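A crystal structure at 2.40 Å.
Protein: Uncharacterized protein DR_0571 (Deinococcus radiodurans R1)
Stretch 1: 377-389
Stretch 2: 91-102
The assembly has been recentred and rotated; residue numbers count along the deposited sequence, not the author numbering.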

# COMPACT_ATOMS: atom_id res chain seq x y z
N PRO A 377 -12.05 -23.75 1.43
CA PRO A 377 -13.48 -23.68 1.77
C PRO A 377 -13.83 -23.50 3.25
O PRO A 377 -14.97 -23.16 3.58
CB PRO A 377 -14.05 -24.98 1.20
CG PRO A 377 -13.17 -25.24 0.03
CD PRO A 377 -11.79 -24.93 0.58
N LEU A 378 -12.87 -23.71 4.14
CA LEU A 378 -13.18 -23.54 5.56
C LEU A 378 -12.45 -22.33 6.15
O LEU A 378 -12.51 -22.08 7.36
CB LEU A 378 -12.83 -24.80 6.37
CG LEU A 378 -13.63 -26.08 6.05
CD1 LEU A 378 -13.06 -27.23 6.84
CD2 LEU A 378 -15.10 -25.90 6.38
N ALA A 379 -11.80 -21.55 5.29
CA ALA A 379 -11.05 -20.39 5.75
C ALA A 379 -11.84 -19.42 6.64
O ALA A 379 -11.24 -18.74 7.48
CB ALA A 379 -10.47 -19.64 4.56
N ASP A 380 -13.15 -19.34 6.48
CA ASP A 380 -13.91 -18.43 7.32
C ASP A 380 -13.90 -18.88 8.79
O ASP A 380 -13.98 -18.04 9.70
CB ASP A 380 -15.35 -18.27 6.79
CG ASP A 380 -15.40 -17.63 5.38
OD1 ASP A 380 -14.68 -16.63 5.14
OD2 ASP A 380 -16.17 -18.14 4.52
N THR A 381 -13.79 -20.18 9.04
CA THR A 381 -13.78 -20.67 10.42
C THR A 381 -12.39 -20.94 10.98
O THR A 381 -12.18 -20.88 12.19
CB THR A 381 -14.61 -21.96 10.56
OG1 THR A 381 -15.96 -21.72 10.13
CG2 THR A 381 -14.63 -22.44 12.01
N LEU A 382 -11.44 -21.24 10.09
CA LEU A 382 -10.09 -21.60 10.50
C LEU A 382 -8.93 -20.82 9.86
O LEU A 382 -7.77 -21.11 10.15
CB LEU A 382 -9.89 -23.09 10.20
CG LEU A 382 -10.99 -24.05 10.68
CD1 LEU A 382 -10.84 -25.40 9.99
CD2 LEU A 382 -10.91 -24.21 12.17
N GLY A 383 -9.23 -19.85 8.99
CA GLY A 383 -8.18 -19.10 8.30
C GLY A 383 -7.11 -18.38 9.11
O GLY A 383 -5.92 -18.62 8.91
N LEU A 384 -7.51 -17.47 10.00
CA LEU A 384 -6.55 -16.73 10.81
C LEU A 384 -5.61 -17.66 11.57
O LEU A 384 -4.40 -17.49 11.52
CB LEU A 384 -7.28 -15.82 11.80
CG LEU A 384 -8.03 -14.62 11.20
CD1 LEU A 384 -8.88 -13.89 12.27
CD2 LEU A 384 -7.01 -13.68 10.60
N ALA A 385 -6.18 -18.67 12.23
CA ALA A 385 -5.40 -19.62 13.02
C ALA A 385 -4.23 -20.20 12.25
O ALA A 385 -3.11 -20.28 12.78
CB ALA A 385 -6.30 -20.74 13.52
N ALA A 386 -4.47 -20.61 11.01
CA ALA A 386 -3.40 -21.20 10.21
C ALA A 386 -2.33 -20.16 9.83
O ALA A 386 -1.16 -20.51 9.70
CB ALA A 386 -3.97 -21.86 8.96
N ALA A 387 -2.73 -18.90 9.68
CA ALA A 387 -1.76 -17.85 9.34
C ALA A 387 -0.94 -17.48 10.58
O ALA A 387 0.24 -17.15 10.47
CB ALA A 387 -2.47 -16.61 8.79
N HIS A 388 -1.57 -17.52 11.74
CA HIS A 388 -0.88 -17.20 12.98
C HIS A 388 0.09 -18.30 13.40
O HIS A 388 1.17 -18.02 13.92
CB HIS A 388 -1.89 -16.97 14.10
CG HIS A 388 -1.26 -16.69 15.43
ND1 HIS A 388 -1.27 -17.60 16.46
CD2 HIS A 388 -0.61 -15.60 15.89
CE1 HIS A 388 -0.65 -17.08 17.51
NE2 HIS A 388 -0.24 -15.87 17.19
N GLU A 389 -0.32 -19.55 13.19
CA GLU A 389 0.48 -20.73 13.51
C GLU A 389 1.76 -20.65 12.66
O GLU A 389 2.86 -20.85 13.17
CB GLU A 389 -0.33 -21.99 13.16
CG GLU A 389 0.10 -23.31 13.80
CD GLU A 389 1.26 -24.00 13.08
OE1 GLU A 389 1.30 -23.98 11.83
OE2 GLU A 389 2.13 -24.59 13.77
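Stretch 2 91-102: IPAGQEAQAEWT

Leu382 lies at the apolar centre of the contact: its CA-to-CB bond points sideways, but the m,t rotamer brings the branches onto stretch 2, with CD2 3.6 Å from Ala99 CB and CD1 3.7 Å from Pro92 CD. Leu378 extends this patch, its CD1 3.7 Å from Pro92 CG. Stretch 2 enters through a type II turn from Pro92 to Gln95, where Gly94 adopts a positive phi; Gln95 then occupies the N-cap position of the helix that begins at Glu96. This helix crosses helix 379-389 almost at right angles, at 95°, and the axes approach to 7.2 Å. The nearest CA pairs are Leu382 CA to Ala99 CA at 5.1 Å and Ala385 CA to Gln98 CA at 5.2 Å, and backbone meets backbone: Ala99 CA makes a CA-H...O contact of 3.5 Å with Thr381 O.

One turn further on, Thr102 fits as a knob among Leu382, Gly383, Leu384 and Ala385. Helix 379-389 is kinked here, the amides of Leu384 and Ala385 lacking bonds to the preceding turn. Thr102 OG1 accepts a hydrogen bond from Ala385 N at 3.1 Å and donates one to Gln98 O at 2.9 Å, so the hydroxyl links the two backbones. Trp101 flanks this site, with CZ3 3.9 Å from Leu384 CB, and its six-membered ring forms an offset stack with the His388 imidazole, centroids 4.4 Å apart and planes inclined by 21°.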

# COMPACT_ATOMS: atom_id res chain seq x y z
N ILE A 91 -16.08 -27.01 11.65
CA ILE A 91 -14.89 -27.40 12.40
C ILE A 91 -14.66 -28.91 12.28
O ILE A 91 -15.45 -29.70 12.78
CB ILE A 91 -15.04 -27.08 13.90
CG1 ILE A 91 -15.36 -25.60 14.11
CG2 ILE A 91 -13.76 -27.48 14.64
CD1 ILE A 91 -15.71 -25.23 15.55
N PRO A 92 -13.59 -29.32 11.58
CA PRO A 92 -13.32 -30.75 11.45
C PRO A 92 -12.91 -31.22 12.84
O PRO A 92 -12.59 -30.39 13.70
CB PRO A 92 -12.15 -30.80 10.47
CG PRO A 92 -12.37 -29.59 9.61
CD PRO A 92 -12.77 -28.54 10.64
N ALA A 93 -12.90 -32.53 13.07
CA ALA A 93 -12.53 -33.08 14.37
C ALA A 93 -11.06 -32.82 14.68
O ALA A 93 -10.18 -33.15 13.89
CB ALA A 93 -12.80 -34.58 14.40
N GLY A 94 -10.80 -32.21 15.84
CA GLY A 94 -9.43 -31.92 16.24
C GLY A 94 -9.02 -30.50 15.97
O GLY A 94 -7.95 -30.07 16.40
N GLN A 95 -9.85 -29.75 15.26
CA GLN A 95 -9.52 -28.37 14.96
C GLN A 95 -10.26 -27.33 15.82
O GLN A 95 -10.31 -26.15 15.47
CB GLN A 95 -9.78 -28.11 13.47
CG GLN A 95 -9.01 -29.04 12.53
CD GLN A 95 -7.58 -28.58 12.31
OE1 GLN A 95 -7.33 -27.46 11.85
NE2 GLN A 95 -6.62 -29.44 12.65
N GLU A 96 -10.81 -27.76 16.96
CA GLU A 96 -11.54 -26.87 17.86
C GLU A 96 -10.68 -25.69 18.37
O GLU A 96 -11.18 -24.59 18.55
CB GLU A 96 -12.05 -27.62 19.10
CG GLU A 96 -13.17 -28.66 18.92
CD GLU A 96 -12.73 -29.95 18.25
OE1 GLU A 96 -11.52 -30.29 18.29
OE2 GLU A 96 -13.59 -30.66 17.67
N ALA A 97 -9.39 -25.93 18.61
CA ALA A 97 -8.54 -24.85 19.10
C ALA A 97 -8.38 -23.75 18.04
O ALA A 97 -8.50 -22.55 18.34
CB ALA A 97 -7.17 -25.40 19.51
N GLN A 98 -8.10 -24.16 16.81
CA GLN A 98 -7.93 -23.23 15.70
C GLN A 98 -9.21 -22.43 15.44
O GLN A 98 -9.17 -21.22 15.20
CB GLN A 98 -7.52 -23.98 14.43
CG GLN A 98 -6.12 -24.61 14.50
CD GLN A 98 -6.07 -25.93 15.26
OE1 GLN A 98 -7.00 -26.30 15.99
NE2 GLN A 98 -4.96 -26.65 15.11
N ALA A 99 -10.35 -23.12 15.49
CA ALA A 99 -11.63 -22.49 15.24
C ALA A 99 -11.99 -21.43 16.27
O ALA A 99 -12.45 -20.34 15.91
CB ALA A 99 -12.73 -23.55 15.20
N GLU A 100 -11.78 -21.74 17.54
CA GLU A 100 -12.13 -20.78 18.60
C GLU A 100 -11.18 -19.59 18.62
O GLU A 100 -11.61 -18.46 18.85
CB GLU A 100 -12.15 -21.47 19.97
CG GLU A 100 -13.27 -22.52 20.17
CD GLU A 100 -14.67 -22.04 19.74
OE1 GLU A 100 -14.96 -20.82 19.84
OE2 GLU A 100 -15.48 -22.89 19.31
N TRP A 101 -9.90 -19.85 18.39
CA TRP A 101 -8.91 -18.79 18.38
C TRP A 101 -9.26 -17.82 17.25
O TRP A 101 -9.23 -16.60 17.42
CB TRP A 101 -7.52 -19.39 18.16
CG TRP A 101 -6.41 -18.39 18.30
CD1 TRP A 101 -5.77 -18.02 19.45
CD2 TRP A 101 -5.89 -17.56 17.26
NE1 TRP A 101 -4.87 -17.01 19.19
CE2 TRP A 101 -4.92 -16.71 17.86
CE3 TRP A 101 -6.13 -17.45 15.89
CZ2 TRP A 101 -4.21 -15.75 17.12
CZ3 TRP A 101 -5.43 -16.50 15.16
CH2 TRP A 101 -4.47 -15.67 15.78
N THR A 102 -9.60 -18.38 16.09
CA THR A 102 -9.97 -17.55 14.94
C THR A 102 -11.21 -16.73 15.30
O THR A 102 -11.28 -15.55 14.99
CB THR A 102 -10.27 -18.42 13.69
OG1 THR A 102 -9.07 -19.08 13.28
CG2 THR A 102 -10.79 -17.54 12.54